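Local coordinates for protein aldo-keto Reductase, OXIDOREDUCTASE (Salmonella typhimurium, PDB 5T79) that probably works as an NADPH-dependent oxidoreductase of the aldo-keto reductase family, studied for the biocatalytic reduction of 3-hydroxybutanal to 1,3-butanediol, at residues K262-L266 with I324-L328; M280-L286 with M310-F316. All blocks are in the same frame, centred on the assembly; numbering follows the deposited sequence.

How the contacts relate
Both contacts belong to the C-terminal part of the TIM barrel, on the same side of the chain's centre, with their own centres about 15 Å apart. Contact 1 pairs helix 257-272 with helix 318-329 near the surface; contact 2, whose segments lie between those of contact 1 in sequence, sets helix 277-285 against the loop leading into helix 318-329. The two touch directly: Leu266 O lies 3.5 Å from Met280 CE, while Ile324 CD1 reaches Trp284 CD1 at 3.7 Å and Phe316 CE2 at 3.9 Å. Contact 2 is nearer the cofactor, the Leu282 side chain being about 5 Å from bound NADPH, against about 13 Å for Leu266 in contact 1.

Contact 1: K262-L266 with I324-L328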
# COMPACT_ATOMS: atom_id res chain seq x y z
N LYS A 262 5.57 -0.79 24.65
CA LYS A 262 5.65 0.41 23.81
C LYS A 262 4.25 0.78 23.32
O LYS A 262 3.87 1.95 23.41
CB LYS A 262 6.63 0.23 22.65
CG LYS A 262 8.09 0.22 23.14
CD LYS A 262 9.06 -0.21 22.06
CE LYS A 262 10.47 -0.21 22.60
NZ LYS A 262 11.44 -0.73 21.59
N VAL A 263 3.45 -0.22 22.91
CA VAL A 263 2.06 -0.03 22.44
C VAL A 263 1.23 0.63 23.56
O VAL A 263 0.50 1.59 23.31
CB VAL A 263 1.44 -1.36 21.94
CG1 VAL A 263 -0.09 -1.31 21.87
CG2 VAL A 263 2.03 -1.75 20.57
N ARG A 264 1.36 0.13 24.79
CA ARG A 264 0.63 0.68 25.94
C ARG A 264 0.96 2.16 26.14
O ARG A 264 0.05 2.96 26.34
CB ARG A 264 0.95 -0.12 27.22
CG ARG A 264 0.31 -1.51 27.24
CD ARG A 264 0.61 -2.25 28.53
NE ARG A 264 -0.26 -3.42 28.69
CZ ARG A 264 0.18 -4.66 28.92
NH1 ARG A 264 1.48 -4.90 29.02
NH2 ARG A 264 -0.68 -5.66 29.05
N ARG A 265 2.25 2.52 26.09
CA ARG A 265 2.71 3.90 26.32
C ARG A 265 2.34 4.80 25.16
O ARG A 265 1.97 5.95 25.39
CB ARG A 265 4.22 3.96 26.57
CG ARG A 265 4.67 3.27 27.87
CD ARG A 265 6.17 3.37 28.02
NE ARG A 265 6.64 2.84 29.30
CZ ARG A 265 7.89 2.97 29.75
NH1 ARG A 265 8.80 3.61 29.03
NH2 ARG A 265 8.23 2.47 30.93
N LEU A 266 2.41 4.29 23.91
CA LEU A 266 2.01 5.07 22.74
C LEU A 266 0.50 5.33 22.79
O LEU A 266 0.07 6.43 22.44
CB LEU A 266 2.40 4.34 21.43
CG LEU A 266 3.90 4.32 21.10
CD1 LEU A 266 4.20 3.29 20.02
CD2 LEU A 266 4.41 5.71 20.69
N ILE A 324 7.66 10.29 21.64
CA ILE A 324 7.51 9.06 20.84
C ILE A 324 8.85 8.35 20.72
O ILE A 324 8.92 7.17 21.03
CB ILE A 324 6.89 9.39 19.45
CG1 ILE A 324 5.39 9.70 19.60
CG2 ILE A 324 7.13 8.24 18.44
CD1 ILE A 324 4.67 10.34 18.36
N ASP A 325 9.92 9.08 20.32
CA ASP A 325 11.28 8.54 20.17
C ASP A 325 11.79 7.96 21.48
O ASP A 325 12.47 6.94 21.45
CB ASP A 325 12.25 9.61 19.65
CG ASP A 325 12.05 10.04 18.21
OD1 ASP A 325 11.22 9.39 17.49
OD2 ASP A 325 12.74 10.98 17.77
N ALA A 326 11.44 8.59 22.64
CA ALA A 326 11.84 8.10 23.96
C ALA A 326 11.13 6.77 24.28
O ALA A 326 11.78 5.87 24.81
CB ALA A 326 11.54 9.15 25.04
N ILE A 327 9.83 6.62 23.92
CA ILE A 327 9.07 5.38 24.14
C ILE A 327 9.70 4.26 23.29
O ILE A 327 9.91 3.14 23.79
CB ILE A 327 7.55 5.55 23.83
CG1 ILE A 327 6.87 6.47 24.88
CG2 ILE A 327 6.82 4.17 23.73
CD1 ILE A 327 5.48 7.04 24.42
N LEU A 328 10.01 4.56 22.03
CA LEU A 328 10.59 3.60 21.08
C LEU A 328 12.02 3.19 21.47
O LEU A 328 12.44 2.08 21.14
CB LEU A 328 10.57 4.18 19.66
CG LEU A 328 9.17 4.47 19.07
CD1 LEU A 328 9.29 5.15 17.72
CD2 LEU A 328 8.33 3.21 18.97
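Helix 257-272 and the C-terminal helix 318-329 of the aldo-keto reductase TIM barrel pack nearly antiparallel here, away from the NADPH; the axes of segments 262-266 and 324-328 approach to 9.9 Å at 161°. Ile324 opens the contact at its buried end: its CG1 lies 4.3 Å from Leu266 CD2, and its side chain also packs on Trp284 of helix 277-285, so this branched apolar residue suits a junction of three helices. Asp325 points away and forms a salt bridge with Arg201. Ile327 turns its CB toward helix 257-272 and is the central residue of the interface: its CG2 sits 3.9 Å from Leu266 CG and 3.9 Å from Arg265 CB. Leu328 adds CD2, 4.3 Å from Leu266 CD1, and its O accepts a hydrogen bond from Lys262 NZ at 3.0 Å. The aliphatic part of Lys262 lies along the last turn of helix 318-329, Lys262 CG being 3.5 Å from Ile327 O. Carbonyls in a helix's last turn lack the usual i+4 amide partners, so a lysine ammonium suits Leu328 O, while the rest of the contact, buried at Leu266 and Ile324 and continued outward by Ile327 and Leu328, depends on apolar packing.

Contact 2: M280-L286 with M310-F316; sequences MALAWVL and MLANRRF
In this C-terminal part of an aldo-keto reductase TIM barrel, the loop joining helix 301-308 to helix 318-329 packs on helix 277-285, which lies beside the cofactor site: the Leu282 side chain is about 5 Å from bound NADPH. Residues 280-284 are helical; 310-312 have helical phi/psi, Asn313 (-153/69) and Arg314 (-123/23) turn the chain, and Arg315 and Phe316 are extended. The backbones come closest at Ala283 and Arg314 (CA-CA 4.6 Å), where a small side chain is needed: Ala283 CB meets Arg314 CB at 3.4 Å, and Met310 CG and Phe316 CE1 at 3.7 Å each. Flexible Met310 (chi1 t, chi2 m, chi3 -96°) folds its CE to 3.8 Å from Leu282 CB and 3.9 Å from Leu286 CD1. The flat Phe316 ring (chi1 m, chi2 87°) wedges against the helix, its edge to Met280 O (CZ 3.6 Å) and Ala283 C (CE1 3.6 Å), leaving its face for the edge of Trp284 (chi1 t, chi2 91°): a T-shaped stack, five-membered ring and Phe316 centroids 5.7 Å apart, planes at 86°. Arg314 (chi1 p, chi2 and chi3 t) salt-bridges Glu14 through NH2. No direct hydrogen bond crosses; two waters complete the join. One links Arg314 NH1 (2.9 Å) to Leu286 O (3.1 Å); another accepts from Arg314 NH1 at 3.2 Å and donates to Ala283 O and Arg314 O, each at 2.7 Å.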
# COMPACT_ATOMS: atom_id res chain seq x y z
N MET A 280 -3.29 7.77 15.61
CA MET A 280 -2.01 8.43 15.83
C MET A 280 -0.90 7.76 15.01
O MET A 280 -0.05 8.46 14.47
CB MET A 280 -1.63 8.43 17.31
CG MET A 280 -0.45 9.34 17.59
SD MET A 280 0.12 9.30 19.30
CE MET A 280 1.09 7.75 19.34
N ALA A 281 -0.90 6.42 14.93
CA ALA A 281 0.14 5.67 14.22
C ALA A 281 0.13 6.00 12.72
O ALA A 281 1.20 6.18 12.13
CB ALA A 281 -0.02 4.18 14.46
N LEU A 282 -1.07 6.13 12.11
CA LEU A 282 -1.20 6.50 10.68
C LEU A 282 -0.76 7.94 10.45
O LEU A 282 -0.03 8.23 9.50
CB LEU A 282 -2.66 6.33 10.19
CG LEU A 282 -3.27 4.94 10.30
CD1 LEU A 282 -4.69 4.95 9.75
CD2 LEU A 282 -2.42 3.89 9.54
N ALA A 283 -1.21 8.85 11.33
CA ALA A 283 -0.86 10.26 11.28
C ALA A 283 0.66 10.44 11.34
O ALA A 283 1.21 11.26 10.61
CB ALA A 283 -1.50 10.97 12.47
N TRP A 284 1.33 9.65 12.21
CA TRP A 284 2.77 9.74 12.41
C TRP A 284 3.53 9.45 11.12
O TRP A 284 4.52 10.11 10.86
CB TRP A 284 3.22 8.80 13.54
CG TRP A 284 4.69 8.88 13.86
CD1 TRP A 284 5.29 9.70 14.77
CD2 TRP A 284 5.73 8.09 13.28
NE1 TRP A 284 6.65 9.46 14.80
CE2 TRP A 284 6.94 8.47 13.91
CE3 TRP A 284 5.76 7.06 12.32
CZ2 TRP A 284 8.17 7.87 13.59
CZ3 TRP A 284 6.98 6.49 11.99
CH2 TRP A 284 8.17 6.91 12.60
N VAL A 285 3.07 8.50 10.30
CA VAL A 285 3.75 8.16 9.04
C VAL A 285 3.81 9.39 8.09
O VAL A 285 4.82 9.56 7.39
CB VAL A 285 3.10 6.94 8.36
CG1 VAL A 285 3.61 6.76 6.93
CG2 VAL A 285 3.32 5.66 9.18
N LEU A 286 2.78 10.25 8.09
CA LEU A 286 2.74 11.44 7.19
C LEU A 286 3.24 12.75 7.86
O LEU A 286 3.12 13.81 7.25
CB LEU A 286 1.31 11.68 6.69
CG LEU A 286 0.56 10.51 6.01
CD1 LEU A 286 -0.86 10.92 5.66
CD2 LEU A 286 1.26 10.08 4.73
N MET A 310 -8.30 9.99 11.15
CA MET A 310 -6.94 10.42 11.49
C MET A 310 -6.63 11.81 10.87
O MET A 310 -5.85 12.57 11.44
CB MET A 310 -5.96 9.33 11.01
CG MET A 310 -4.52 9.74 10.83
SD MET A 310 -4.05 10.71 9.37
CE MET A 310 -3.47 9.53 8.25
N LEU A 311 -7.20 12.11 9.69
CA LEU A 311 -6.93 13.36 8.97
C LEU A 311 -7.29 14.61 9.78
O LEU A 311 -6.67 15.65 9.57
CB LEU A 311 -7.66 13.38 7.63
CG LEU A 311 -7.26 12.28 6.62
CD1 LEU A 311 -8.14 12.36 5.37
CD2 LEU A 311 -5.77 12.36 6.25
N ALA A 312 -8.25 14.51 10.72
CA ALA A 312 -8.69 15.62 11.56
C ALA A 312 -7.69 15.95 12.69
O ALA A 312 -7.84 16.99 13.36
CB ALA A 312 -10.04 15.28 12.18
N ASN A 313 -6.71 15.07 12.94
CA ASN A 313 -5.80 15.25 14.07
C ASN A 313 -4.45 14.58 13.77
O ASN A 313 -4.12 13.58 14.39
CB ASN A 313 -6.49 14.63 15.31
CG ASN A 313 -5.84 14.83 16.65
OD1 ASN A 313 -4.82 15.51 16.80
ND2 ASN A 313 -6.43 14.24 17.66
N ARG A 314 -3.69 15.12 12.80
CA ARG A 314 -2.42 14.49 12.40
C ARG A 314 -1.18 15.40 12.52
O ARG A 314 -0.14 15.12 11.91
CB ARG A 314 -2.54 13.90 10.99
CG ARG A 314 -2.77 14.88 9.85
CD ARG A 314 -2.74 14.10 8.55
NE ARG A 314 -2.80 15.01 7.41
CZ ARG A 314 -1.73 15.45 6.76
NH1 ARG A 314 -0.52 15.05 7.12
NH2 ARG A 314 -1.87 16.29 5.75
N ARG A 315 -1.26 16.43 13.37
CA ARG A 315 -0.11 17.31 13.59
C ARG A 315 0.62 16.86 14.84
O ARG A 315 -0.01 16.49 15.83
CB ARG A 315 -0.55 18.78 13.73
CG ARG A 315 -0.93 19.43 12.41
CD ARG A 315 -1.36 20.87 12.60
NE ARG A 315 -2.06 21.41 11.42
CZ ARG A 315 -1.46 22.05 10.42
NH1 ARG A 315 -0.15 22.24 10.43
NH2 ARG A 315 -2.18 22.49 9.39
N PHE A 316 1.96 16.91 14.78
CA PHE A 316 2.84 16.57 15.90
C PHE A 316 3.82 17.69 16.17
O PHE A 316 4.39 18.24 15.22
CB PHE A 316 3.62 15.28 15.60
CG PHE A 316 2.75 14.06 15.49
CD1 PHE A 316 2.15 13.72 14.28
CD2 PHE A 316 2.54 13.23 16.58
CE1 PHE A 316 1.35 12.59 14.17
CE2 PHE A 316 1.74 12.09 16.46
CZ PHE A 316 1.16 11.77 15.26
O HOH W 1 0.70 13.78 9.75
O HOH W 2 1.77 16.17 5.73